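Local coordinates for protein fervidolysin (Fervidobacterium pennivorans, PDB 1R6V) that breaks down keratin into peptides as a subtilisin-like, calcium-binding serine endopeptidase, allowing the bacterium to grow on native feathers, at residues A[448-453]-A[468-473]; A[498-503]-A[548-553]; A[291-296]-A[306-311]. The protein carries 1 engineered substitution. All coordinates share one frame; numbering follows the deposited sequence.

Contact 1 (A[448-453]-A[468-473]); sequences EEFQVV and VSMMRD
Phe450 leaves its strand with CG trans to the backbone N (chi1 174°), and Met470 comes from the other side with its chain extended through SD and then folded over at the last torsion (chi3 63°). That final bend brings CE obliquely up to the ring. CE lies 3.6 Å from Phe450 CE2 and equally close to CD2, so it rests against one bond of the ring. The sulfur follows closely, with Met470 SD 3.8 Å from Phe450 CD2. Seen from the ring, SD sits 4.9 Å from the centroid and 69° off the normal, an oblique Met-aromatic contact.

Two residues along each strand, the partners are small. Val452 and Val468 reach toward each other and meet tip to tip, Val452 CG2 reaching Val468 CG1 at 3.7 Å. Here the backbones stand 7.6 Å apart, CA of Val452 to CA of Val468, whereas CA of Phe450 and CA of Met470 are 10.9 Å apart. Long side chains therefore bridge the wider end and branched ones close the narrower end.

All four residues are buried, and the contact between them is wholly apolar. The core goes on around them: Phe450 also packs on Ile500, Leu550 and Val543, while Met470 touches Phe490 and Tyr498. The carboxylate of Glu449 makes a salt bridge with Arg489 of the adjacent strand 487-494.

Strand 446-455 and strand 466-471 belong to different sheets, so this is face-to-face sheet packing, the hydrophobic core of a beta sandwich, here the Ig-like domain, one of two beta-sandwich domains that may mediate interactions with substrate.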
ATOM      1  N   GLU A 448       9.367  -0.241  16.881  1.00 15.16           N
ATOM      2  CA  GLU A 448       8.885   0.943  16.188  1.00 17.01           C
ATOM      3  C   GLU A 448       9.115   0.809  14.694  1.00 15.32           C
ATOM      4  O   GLU A 448       8.282   1.229  13.890  1.00 14.22           O
ATOM      5  CB  GLU A 448       9.591   2.190  16.726  1.00 19.39           C
ATOM      6  CG  GLU A 448       9.054   2.592  18.081  1.00 26.52           C
ATOM      7  CD  GLU A 448       9.845   3.705  18.722  1.00 30.57           C
ATOM      8  OE1 GLU A 448      10.132   4.705  18.033  1.00 31.79           O
ATOM      9  OE2 GLU A 448      10.166   3.577  19.924  1.00 34.47           O
ATOM     10  N   GLU A 449      10.245   0.213  14.330  1.00 15.63           N
ATOM     11  CA  GLU A 449      10.569   0.023  12.929  1.00 16.91           C
ATOM     12  C   GLU A 449      11.642  -1.020  12.674  1.00 16.38           C
ATOM     13  O   GLU A 449      12.659  -1.077  13.368  1.00 16.55           O
ATOM     14  CB  GLU A 449      11.014   1.342  12.283  1.00 20.67           C
ATOM     15  CG  GLU A 449      11.339   1.183  10.795  1.00 26.45           C
ATOM     16  CD  GLU A 449      11.061   2.440   9.993  1.00 31.27           C
ATOM     17  OE1 GLU A 449       9.874   2.729   9.718  1.00 35.02           O
ATOM     18  OE2 GLU A 449      12.027   3.144   9.652  1.00 32.98           O
ATOM     19  N   PHE A 450      11.385  -1.858  11.677  1.00 15.39           N
ATOM     20  CA  PHE A 450      12.339  -2.869  11.236  1.00 13.87           C
ATOM     21  C   PHE A 450      12.522  -2.574   9.749  1.00 14.69           C
ATOM     22  O   PHE A 450      11.546  -2.295   9.058  1.00 13.07           O
ATOM     23  CB  PHE A 450      11.770  -4.285  11.401  1.00 13.90           C
ATOM     24  CG  PHE A 450      12.653  -5.350  10.831  1.00 13.21           C
ATOM     25  CD1 PHE A 450      13.917  -5.587  11.373  1.00 12.85           C
ATOM     26  CD2 PHE A 450      12.240  -6.090   9.719  1.00 13.87           C
ATOM     27  CE1 PHE A 450      14.765  -6.542  10.813  1.00 14.64           C
ATOM     28  CE2 PHE A 450      13.071  -7.048   9.146  1.00 14.34           C
ATOM     29  CZ  PHE A 450      14.338  -7.280   9.689  1.00 15.28           C
ATOM     30  N   GLN A 451      13.754  -2.608   9.258  1.00 14.18           N
ATOM     31  CA  GLN A 451      13.964  -2.357   7.828  1.00 17.41           C
ATOM     32  C   GLN A 451      14.793  -3.447   7.194  1.00 16.85           C
ATOM     33  O   GLN A 451      15.648  -4.046   7.847  1.00 16.36           O
ATOM     34  CB  GLN A 451      14.687  -1.031   7.599  1.00 20.10           C
ATOM     35  CG  GLN A 451      13.912   0.210   8.005  1.00 25.54           C
ATOM     36  CD  GLN A 451      14.621   1.491   7.596  1.00 27.70           C
ATOM     37  OE1 GLN A 451      15.848   1.524   7.484  1.00 31.22           O
ATOM     38  NE2 GLN A 451      13.852   2.554   7.381  1.00 31.90           N
ATOM     39  N   VAL A 452      14.522  -3.722   5.920  1.00 16.31           N
ATOM     40  CA  VAL A 452      15.315  -4.678   5.165  1.00 16.12           C
ATOM     41  C   VAL A 452      15.864  -3.794   4.045  1.00 16.88           C
ATOM     42  O   VAL A 452      15.104  -3.144   3.328  1.00 17.19           O
ATOM     43  CB  VAL A 452      14.475  -5.860   4.594  1.00 17.43           C
ATOM     44  CG1 VAL A 452      15.369  -6.762   3.726  1.00 17.26           C
ATOM     45  CG2 VAL A 452      13.896  -6.703   5.753  1.00 17.00           C
ATOM     46  N   VAL A 453      17.186  -3.728   3.948  1.00 16.69           N
ATOM     47  CA  VAL A 453      17.851  -2.906   2.941  1.00 17.68           C
ATOM     48  C   VAL A 453      18.556  -3.830   1.957  1.00 18.14           C
ATOM     49  O   VAL A 453      19.484  -4.539   2.338  1.00 18.17           O
ATOM     50  CB  VAL A 453      18.909  -1.984   3.585  1.00 19.32           C
ATOM     51  CG1 VAL A 453      19.440  -0.999   2.549  1.00 20.99           C
ATOM     52  CG2 VAL A 453      18.304  -1.231   4.777  1.00 20.49           C
ATOM     53  N   VAL A 468       9.870  -8.358  -0.107  1.00 18.85           N
ATOM     54  CA  VAL A 468      10.406  -8.813   1.170  1.00 18.15           C
ATOM     55  C   VAL A 468       9.238  -9.392   1.939  1.00 17.85           C
ATOM     56  O   VAL A 468       8.273  -8.697   2.280  1.00 16.07           O
ATOM     57  CB  VAL A 468      11.054  -7.664   1.973  1.00 18.65           C
ATOM     58  CG1 VAL A 468      11.566  -8.193   3.325  1.00 18.10           C
ATOM     59  CG2 VAL A 468      12.213  -7.071   1.190  1.00 20.74           C
ATOM     60  N   SER A 469       9.340 -10.687   2.208  1.00 16.85           N
ATOM     61  CA  SER A 469       8.292 -11.420   2.887  1.00 18.04           C
ATOM     62  C   SER A 469       8.790 -11.922   4.237  1.00 17.62           C
ATOM     63  O   SER A 469       9.789 -12.629   4.291  1.00 17.91           O
ATOM     64  CB  SER A 469       7.897 -12.600   1.992  1.00 20.43           C
ATOM     65  OG  SER A 469       6.789 -13.306   2.496  1.00 22.65           O
ATOM     66  N   MET A 470       8.117 -11.538   5.323  1.00 16.01           N
ATOM     67  CA  MET A 470       8.519 -11.991   6.662  1.00 17.58           C
ATOM     68  C   MET A 470       7.488 -13.035   7.054  1.00 17.50           C
ATOM     69  O   MET A 470       6.346 -12.706   7.342  1.00 15.56           O
ATOM     70  CB  MET A 470       8.522 -10.820   7.656  1.00 14.93           C
ATOM     71  CG  MET A 470       9.399  -9.641   7.215  1.00 14.65           C
ATOM     72  SD  MET A 470       9.405  -8.206   8.351  1.00  6.55           S
ATOM     73  CE  MET A 470      10.181  -9.009   9.907  1.00 13.32           C
ATOM     74  N   MET A 471       7.904 -14.296   7.052  1.00 19.37           N
ATOM     75  CA  MET A 471       6.999 -15.394   7.333  1.00 21.54           C
ATOM     76  C   MET A 471       7.331 -16.130   8.623  1.00 22.50           C
ATOM     77  O   MET A 471       8.464 -16.090   9.102  1.00 23.99           O
ATOM     78  CB  MET A 471       7.047 -16.381   6.160  1.00 22.45           C
ATOM     79  CG  MET A 471       7.050 -15.706   4.785  1.00 25.20           C
ATOM     80  SD  MET A 471       7.077 -16.884   3.359  1.00 25.05           S
ATOM     81  CE  MET A 471       5.325 -17.085   3.162  1.00 28.23           C
ATOM     82  N   ARG A 472       6.327 -16.793   9.169  1.00 24.73           N
ATOM     83  CA  ARG A 472       6.491 -17.581  10.389  1.00 26.63           C
ATOM     84  C   ARG A 472       5.302 -18.520  10.509  1.00 27.25           C
ATOM     85  O   ARG A 472       4.252 -18.272   9.926  1.00 24.85           O
ATOM     86  CB  ARG A 472       6.594 -16.669  11.609  1.00 27.34           C
ATOM     87  CG  ARG A 472       5.587 -15.545  11.626  1.00 26.83           C
ATOM     88  CD  ARG A 472       5.766 -14.697  12.866  1.00 25.77           C
ATOM     89  NE  ARG A 472       4.867 -13.552  12.872  1.00 22.93           N
ATOM     90  CZ  ARG A 472       4.709 -12.742  13.908  1.00 23.96           C
ATOM     91  NH1 ARG A 472       5.389 -12.960  15.028  1.00 24.26           N
ATOM     92  NH2 ARG A 472       3.879 -11.713  13.820  1.00 22.97           N
ATOM     93  N   ASP A 473       5.483 -19.603  11.261  1.00 28.42           N
ATOM     94  CA  ASP A 473       4.449 -20.621  11.446  1.00 31.84           C
ATOM     95  C   ASP A 473       3.157 -20.094  12.040  1.00 32.61           C
ATOM     96  O   ASP A 473       2.065 -20.524  11.662  1.00 34.75           O
ATOM     97  CB  ASP A 473       4.980 -21.745  12.339  1.00 32.11           C
ATOM     98  CG  ASP A 473       6.071 -22.548  11.677  1.00 34.76           C
ATOM     99  OD1 ASP A 473       6.603 -23.465  12.334  1.00 35.09           O
ATOM    100  OD2 ASP A 473       6.395 -22.266  10.503  1.00 36.05           O
TER

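Contact 2 (A[498-503]-A[548-553]); sequences YDIFVG and TQLNVN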
ATOM      1  N   TYR A 498      11.455 -14.669  12.591  1.00 18.20           N
ATOM      2  CA  TYR A 498      10.843 -14.786  11.276  1.00 17.01           C
ATOM      3  C   TYR A 498      11.756 -15.447  10.271  1.00 16.94           C
ATOM      4  O   TYR A 498      12.969 -15.413  10.409  1.00 18.58           O
ATOM      5  CB  TYR A 498      10.553 -13.420  10.665  1.00 17.22           C
ATOM      6  CG  TYR A 498       9.628 -12.541  11.448  1.00 14.96           C
ATOM      7  CD1 TYR A 498      10.097 -11.798  12.524  1.00 15.60           C
ATOM      8  CD2 TYR A 498       8.285 -12.414  11.078  1.00 18.05           C
ATOM      9  CE1 TYR A 498       9.252 -10.937  13.205  1.00 15.46           C
ATOM     10  CE2 TYR A 498       7.436 -11.558  11.752  1.00 16.44           C
ATOM     11  CZ  TYR A 498       7.933 -10.821  12.813  1.00 17.03           C
ATOM     12  OH  TYR A 498       7.110  -9.934  13.449  1.00 17.39           O
ATOM     13  N   ASP A 499      11.121 -15.966   9.247  1.00 18.72           N
ATOM     14  CA  ASP A 499      11.854 -16.533   8.133  1.00 19.71           C
ATOM     15  C   ASP A 499      11.615 -15.430   7.113  1.00 17.74           C
ATOM     16  O   ASP A 499      10.481 -15.179   6.733  1.00 18.37           O
ATOM     17  CB  ASP A 499      11.229 -17.833   7.651  1.00 20.94           C
ATOM     18  CG  ASP A 499      11.533 -18.990   8.573  1.00 24.22           C
ATOM     19  OD1 ASP A 499      12.462 -18.868   9.403  1.00 25.23           O
ATOM     20  OD2 ASP A 499      10.851 -20.021   8.457  1.00 26.85           O
ATOM     21  N   ILE A 500      12.677 -14.800   6.692  1.00 18.03           N
ATOM     22  CA  ILE A 500      12.570 -13.676   5.768  1.00 18.49           C
ATOM     23  C   ILE A 500      13.072 -14.043   4.379  1.00 19.17           C
ATOM     24  O   ILE A 500      14.216 -14.471   4.222  1.00 21.40           O
ATOM     25  CB  ILE A 500      13.370 -12.464   6.315  1.00 16.45           C
ATOM     26  CG1 ILE A 500      12.829 -12.060   7.691  1.00 16.93           C
ATOM     27  CG2 ILE A 500      13.230 -11.273   5.369  1.00 17.33           C
ATOM     28  CD1 ILE A 500      13.592 -10.913   8.357  1.00 18.49           C
ATOM     29  N   PHE A 501      12.203 -13.874   3.382  1.00 19.90           N
ATOM     30  CA  PHE A 501      12.532 -14.176   1.990  1.00 20.72           C
ATOM     31  C   PHE A 501      12.534 -12.890   1.181  1.00 20.06           C
ATOM     32  O   PHE A 501      11.626 -12.081   1.301  1.00 17.58           O
ATOM     33  CB  PHE A 501      11.518 -15.168   1.414  1.00 24.01           C
ATOM     34  CG  PHE A 501      11.424 -16.446   2.201  1.00 28.72           C
ATOM     35  CD1 PHE A 501      10.604 -16.530   3.324  1.00 30.85           C
ATOM     36  CD2 PHE A 501      12.185 -17.555   1.842  1.00 30.73           C
ATOM     37  CE1 PHE A 501      10.544 -17.700   4.078  1.00 29.64           C
ATOM     38  CE2 PHE A 501      12.131 -18.729   2.592  1.00 31.68           C
ATOM     39  CZ  PHE A 501      11.310 -18.801   3.709  1.00 31.75           C
ATOM     40  N   VAL A 502      13.570 -12.715   0.375  1.00 19.99           N
ATOM     41  CA  VAL A 502      13.751 -11.523  -0.449  1.00 22.19           C
ATOM     42  C   VAL A 502      13.834 -11.963  -1.916  1.00 24.09           C
ATOM     43  O   VAL A 502      14.573 -12.889  -2.236  1.00 23.60           O
ATOM     44  CB  VAL A 502      15.063 -10.823  -0.027  1.00 23.19           C
ATOM     45  CG1 VAL A 502      15.256  -9.533  -0.789  1.00 26.67           C
ATOM     46  CG2 VAL A 502      15.035 -10.557   1.482  1.00 23.54           C
ATOM     47  N   GLY A 503      13.078 -11.308  -2.796  1.00 23.86           N
ATOM     48  CA  GLY A 503      13.093 -11.682  -4.205  1.00 29.43           C
ATOM     49  C   GLY A 503      13.425 -10.548  -5.164  1.00 31.58           C
ATOM     50  O   GLY A 503      12.782  -9.501  -5.113  1.00 34.67           O
ATOM     51  N   THR A 548      17.095  -4.196  14.416  1.00 15.97           N
ATOM     52  CA  THR A 548      16.073  -3.473  13.661  1.00 16.33           C
ATOM     53  C   THR A 548      16.326  -3.335  12.173  1.00 16.71           C
ATOM     54  O   THR A 548      15.565  -2.660  11.471  1.00 15.75           O
ATOM     55  CB  THR A 548      15.903  -2.056  14.208  1.00 17.62           C
ATOM     56  OG1 THR A 548      17.118  -1.324  14.021  1.00 18.17           O
ATOM     57  CG2 THR A 548      15.572  -2.097  15.696  1.00 19.01           C
ATOM     58  N   GLN A 549      17.383  -3.965  11.694  1.00 17.57           N
ATOM     59  CA  GLN A 549      17.710  -3.880  10.283  1.00 19.55           C
ATOM     60  C   GLN A 549      18.380  -5.134   9.763  1.00 19.81           C
ATOM     61  O   GLN A 549      19.215  -5.725  10.442  1.00 19.05           O
ATOM     62  CB  GLN A 549      18.634  -2.693  10.042  1.00 22.14           C
ATOM     63  CG  GLN A 549      18.869  -2.410   8.571  1.00 25.96           C
ATOM     64  CD  GLN A 549      19.647  -1.139   8.359  1.00 28.35           C
ATOM     65  OE1 GLN A 549      20.842  -1.170   8.091  1.00 30.87           O
ATOM     66  NE2 GLN A 549      18.969  -0.006   8.490  1.00 29.23           N
ATOM     67  N   LEU A 550      18.005  -5.531   8.550  1.00 19.05           N
ATOM     68  CA  LEU A 550      18.584  -6.699   7.889  1.00 20.93           C
ATOM     69  C   LEU A 550      19.121  -6.170   6.564  1.00 21.05           C
ATOM     70  O   LEU A 550      18.377  -5.562   5.797  1.00 17.88           O
ATOM     71  CB  LEU A 550      17.511  -7.752   7.605  1.00 22.26           C
ATOM     72  CG  LEU A 550      17.895  -9.213   7.324  1.00 27.54           C
ATOM     73  CD1 LEU A 550      16.992  -9.750   6.248  1.00 24.73           C
ATOM     74  CD2 LEU A 550      19.342  -9.359   6.927  1.00 26.23           C
ATOM     75  N   ASN A 551      20.409  -6.388   6.311  1.00 20.72           N
ATOM     76  CA  ASN A 551      21.028  -5.924   5.073  1.00 22.27           C
ATOM     77  C   ASN A 551      21.217  -7.116   4.156  1.00 22.77           C
ATOM     78  O   ASN A 551      21.725  -8.154   4.577  1.00 21.96           O
ATOM     79  CB  ASN A 551      22.393  -5.280   5.349  1.00 23.54           C
ATOM     80  CG  ASN A 551      22.307  -4.110   6.303  1.00 26.11           C
ATOM     81  OD1 ASN A 551      21.641  -3.117   6.023  1.00 26.99           O
ATOM     82  ND2 ASN A 551      22.982  -4.224   7.447  1.00 28.94           N
ATOM     83  N   VAL A 552      20.808  -6.960   2.901  1.00 21.69           N
ATOM     84  CA  VAL A 552      20.923  -8.022   1.915  1.00 22.47           C
ATOM     85  C   VAL A 552      21.749  -7.502   0.741  1.00 23.93           C
ATOM     86  O   VAL A 552      21.523  -6.394   0.249  1.00 22.76           O
ATOM     87  CB  VAL A 552      19.519  -8.454   1.412  1.00 21.00           C
ATOM     88  CG1 VAL A 552      19.649  -9.568   0.391  1.00 21.85           C
ATOM     89  CG2 VAL A 552      18.657  -8.909   2.586  1.00 21.85           C
ATOM     90  N   ASN A 553      22.729  -8.291   0.312  1.00 25.22           N
ATOM     91  CA  ASN A 553      23.575  -7.892  -0.804  1.00 26.81           C
ATOM     92  C   ASN A 553      23.403  -8.865  -1.958  1.00 25.89           C
ATOM     93  O   ASN A 553      23.786 -10.032  -1.865  1.00 25.23           O
ATOM     94  CB  ASN A 553      25.041  -7.851  -0.367  1.00 30.43           C
ATOM     95  CG  ASN A 553      25.306  -6.779   0.668  1.00 33.29           C
ATOM     96  OD1 ASN A 553      25.369  -5.593   0.347  1.00 36.68           O
ATOM     97  ND2 ASN A 553      25.450  -7.188   1.919  1.00 36.76           N
TER
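Ile500 and Val502 on one strand face Leu550 and Val552 on another that runs in roughly the same direction, the CA-CA separation falling from 9.5 Å for Ile500 and Leu550 to 8.3 Å for Val502 and Val552. At the wider end the methyl Leu550 CD1 does the touching. It meets the two ends of the forked isoleucine at once, lying 4.2 Å from Ile500 CG2 and at the same distance from Ile500 CD1. The extended second torsion of Ile500 (chi2 177°) carries CD1 outward, far enough to share that methyl. At the closer end the valines do not meet head-on: they slide past each other in opposite directions and touch through one branch apiece, Val502 CG2 to Val552 CG2 at 4.1 Å.

Neighbouring strands close in around these pairs, with Val468 against Ile500, Phe450 against Leu550 and Val454 against Val502.

Every touching group is a buried methyl, and the spacings are those of ordinary van der Waals packing. The two sheets are therefore held together here by dispersion and the exclusion of water, with no polar contact between 498-503 and 548-553.

Contact 3 (A[291-296]-A[306-311]); sequences MVVSAG and YPAGYP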
ATOM      1  N   MET A 291      -3.650   3.046  13.004  1.00  8.21           N
ATOM      2  CA  MET A 291      -4.450   2.863  11.798  1.00  8.93           C
ATOM      3  C   MET A 291      -5.175   1.522  11.857  1.00  9.47           C
ATOM      4  O   MET A 291      -4.535   0.485  11.775  1.00 10.85           O
ATOM      5  CB  MET A 291      -3.536   2.929  10.562  1.00  9.44           C
ATOM      6  CG  MET A 291      -2.834   4.308  10.389  1.00 10.26           C
ATOM      7  SD  MET A 291      -3.862   5.784  10.005  1.00  4.22           S
ATOM      8  CE  MET A 291      -3.400   6.102   8.219  1.00 10.49           C
ATOM      9  N   VAL A 292      -6.501   1.580  12.011  1.00 10.14           N
ATOM     10  CA  VAL A 292      -7.369   0.397  12.093  1.00 10.84           C
ATOM     11  C   VAL A 292      -7.968   0.196  10.700  1.00 11.18           C
ATOM     12  O   VAL A 292      -8.543   1.128  10.126  1.00 10.88           O
ATOM     13  CB  VAL A 292      -8.498   0.623  13.138  1.00  9.88           C
ATOM     14  CG1 VAL A 292      -9.410  -0.608  13.206  1.00 11.81           C
ATOM     15  CG2 VAL A 292      -7.867   0.889  14.535  1.00 11.60           C
ATOM     16  N   VAL A 293      -7.814  -1.002  10.155  1.00 10.96           N
ATOM     17  CA  VAL A 293      -8.322  -1.293   8.810  1.00 11.59           C
ATOM     18  C   VAL A 293      -9.115  -2.580   8.830  1.00 11.65           C
ATOM     19  O   VAL A 293      -8.683  -3.588   9.406  1.00 12.02           O
ATOM     20  CB  VAL A 293      -7.168  -1.461   7.801  1.00 12.05           C
ATOM     21  CG1 VAL A 293      -7.719  -1.667   6.383  1.00 14.51           C
ATOM     22  CG2 VAL A 293      -6.263  -0.253   7.867  1.00 11.87           C
ATOM     23  N   SER A 294     -10.274  -2.567   8.190  1.00 12.68           N
ATOM     24  CA  SER A 294     -11.061  -3.784   8.180  1.00 14.62           C
ATOM     25  C   SER A 294     -10.412  -4.826   7.258  1.00 16.45           C
ATOM     26  O   SER A 294      -9.773  -4.489   6.249  1.00 16.02           O
ATOM     27  CB  SER A 294     -12.479  -3.480   7.703  1.00 17.00           C
ATOM     28  OG  SER A 294     -12.425  -3.219   6.321  1.00 25.14           O
ATOM     29  N   ALA A 295     -10.549  -6.094   7.634  1.00 18.22           N
ATOM     30  CA  ALA A 295     -10.039  -7.209   6.830  1.00 23.40           C
ATOM     31  C   ALA A 295     -10.903  -7.246   5.562  1.00 24.77           C
ATOM     32  O   ALA A 295     -11.959  -6.625   5.517  1.00 25.37           O
ATOM     33  CB  ALA A 295     -10.200  -8.527   7.598  1.00 22.20           C
ATOM     34  N   GLY A 296     -10.457  -7.976   4.546  1.00 29.73           N
ATOM     35  CA  GLY A 296     -11.206  -8.070   3.300  1.00 33.97           C
ATOM     36  C   GLY A 296     -12.706  -8.302   3.401  1.00 37.69           C
ATOM     37  O   GLY A 296     -13.233  -8.673   4.457  1.00 38.79           O
ATOM     38  N   TYR A 306      -4.659  -3.700  -0.141  1.00 18.11           N
ATOM     39  CA  TYR A 306      -4.119  -2.476   0.482  1.00 15.80           C
ATOM     40  C   TYR A 306      -5.183  -1.398   0.653  1.00 14.41           C
ATOM     41  O   TYR A 306      -6.034  -1.219  -0.217  1.00 12.69           O
ATOM     42  CB  TYR A 306      -2.928  -1.942  -0.337  1.00 13.30           C
ATOM     43  CG  TYR A 306      -1.821  -2.954  -0.455  1.00 15.03           C
ATOM     44  CD1 TYR A 306      -1.707  -3.772  -1.580  1.00 15.33           C
ATOM     45  CD2 TYR A 306      -0.936  -3.161   0.610  1.00 14.42           C
ATOM     46  CE1 TYR A 306      -0.748  -4.778  -1.642  1.00 17.78           C
ATOM     47  CE2 TYR A 306       0.022  -4.164   0.559  1.00 16.97           C
ATOM     48  CZ  TYR A 306       0.106  -4.966  -0.561  1.00 19.89           C
ATOM     49  OH  TYR A 306       1.028  -5.981  -0.575  1.00 23.33           O
ATOM     50  N   PRO A 307      -5.092  -0.594   1.737  1.00 13.48           N
ATOM     51  CA  PRO A 307      -4.082  -0.569   2.804  1.00 12.48           C
ATOM     52  C   PRO A 307      -4.008  -1.652   3.874  1.00 14.20           C
ATOM     53  O   PRO A 307      -3.076  -1.626   4.670  1.00 13.43           O
ATOM     54  CB  PRO A 307      -4.298   0.802   3.446  1.00 13.02           C
ATOM     55  CG  PRO A 307      -5.805   0.903   3.411  1.00 14.06           C
ATOM     56  CD  PRO A 307      -6.111   0.447   1.963  1.00 13.89           C
ATOM     57  N   ALA A 308      -4.947  -2.592   3.915  1.00 12.45           N
ATOM     58  CA  ALA A 308      -4.910  -3.636   4.947  1.00 14.20           C
ATOM     59  C   ALA A 308      -3.574  -4.374   5.022  1.00 15.31           C
ATOM     60  O   ALA A 308      -3.125  -4.749   6.107  1.00 17.06           O
ATOM     61  CB  ALA A 308      -6.055  -4.657   4.711  1.00 16.10           C
ATOM     62  N   GLY A 309      -2.948  -4.584   3.861  1.00 14.58           N
ATOM     63  CA  GLY A 309      -1.684  -5.302   3.795  1.00 14.35           C
ATOM     64  C   GLY A 309      -0.413  -4.562   4.178  1.00 13.32           C
ATOM     65  O   GLY A 309       0.665  -5.163   4.178  1.00 13.44           O
ATOM     66  N   TYR A 310      -0.498  -3.269   4.484  1.00 12.57           N
ATOM     67  CA  TYR A 310       0.725  -2.550   4.878  1.00 12.52           C
ATOM     68  C   TYR A 310       1.112  -2.931   6.308  1.00 11.88           C
ATOM     69  O   TYR A 310       0.255  -2.993   7.195  1.00 12.13           O
ATOM     70  CB  TYR A 310       0.513  -1.036   4.797  1.00 13.57           C
ATOM     71  CG  TYR A 310       0.364  -0.513   3.376  1.00 10.82           C
ATOM     72  CD1 TYR A 310      -0.640   0.401   3.058  1.00 12.35           C
ATOM     73  CD2 TYR A 310       1.238  -0.914   2.364  1.00 14.37           C
ATOM     74  CE1 TYR A 310      -0.779   0.903   1.761  1.00 12.38           C
ATOM     75  CE2 TYR A 310       1.109  -0.412   1.060  1.00 13.15           C
ATOM     76  CZ  TYR A 310       0.094   0.495   0.780  1.00 12.46           C
ATOM     77  OH  TYR A 310      -0.026   1.009  -0.491  1.00 13.94           O
ATOM     78  N   PRO A 311       2.409  -3.183   6.557  1.00 10.21           N
ATOM     79  CA  PRO A 311       2.808  -3.553   7.919  1.00 12.50           C
ATOM     80  C   PRO A 311       2.557  -2.461   8.937  1.00 11.36           C
ATOM     81  O   PRO A 311       2.765  -1.277   8.652  1.00 12.31           O
ATOM     82  CB  PRO A 311       4.292  -3.891   7.770  1.00 12.40           C
ATOM     83  CG  PRO A 311       4.736  -3.040   6.589  1.00 14.00           C
ATOM     84  CD  PRO A 311       3.560  -3.204   5.639  1.00 11.65           C
TER
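The puckered Pro307 ring turns its CG corner to the strand, 4.4 Å from Val293 CG1, and in the same loop one face of the flat Tyr310 ring takes Tyr306 CD2, which lies 3.4 Å above the plane and is displaced toward the rim. Tyr306 in turn sits edge-to-face with Tyr273, and the Tyr310 hydroxyl is hydrogen-bonded to the backbone N of Ser274.

The main touch across the contact is made by one methyl. With Val293 CG1 trans to its own N (chi1 -176°), that branch reaches over to Ala308 and rests 3.7 Å from its CA and 3.8 Å from its CB. The Ala308 methyl also comes within 4.0 Å of Ser294 O, a van der Waals approach to the strand backbone.

Two local features shape the loop. A cis peptide bond precedes Pro307, and a type I turn follows, closed by Tyr310 N to Pro307 O at 3.1 Å. Together they present Pro307 and Ala308 to the strand. Ser294 points the other way, against Thr380 and Ala384 of helix 380-397, which carries Ser381, the assigned charge-relay serine, in its first turn.

Strand 290-294 is a parallel strand in the central sheet of the subtilase fold. Its Ser-Ala-Gly exit and a loop with a cis Tyr-Pro bond correspond to the segments that, in subtilisins, form a wall and the floor of the S1 specificity pocket; the two segments probably do the same here, and this contact packs one against the other.

Contacts 1 and 2 are two parts of one sandwich core, their centres about 7 Å apart. Strand 446-455 lies next to 549-553 in one sheet, and 466-471 next to 496-505 in the other; probable backbone hydrogen bonds link them, Met471 O to Asp499 N (2.7 Å) and Val453 O to Val552 N (2.8 Å). Contact 3 belongs to the protease domain, its centre about 17 Å from that of contact 1 and about 22 Å from that of contact 2, without touching either. It alone borders the charge relay: the Ser294 side chain is about 5 Å from that of Ser381 and about 8 Å from that of Asp162. The third relay position is the engineered Ala200.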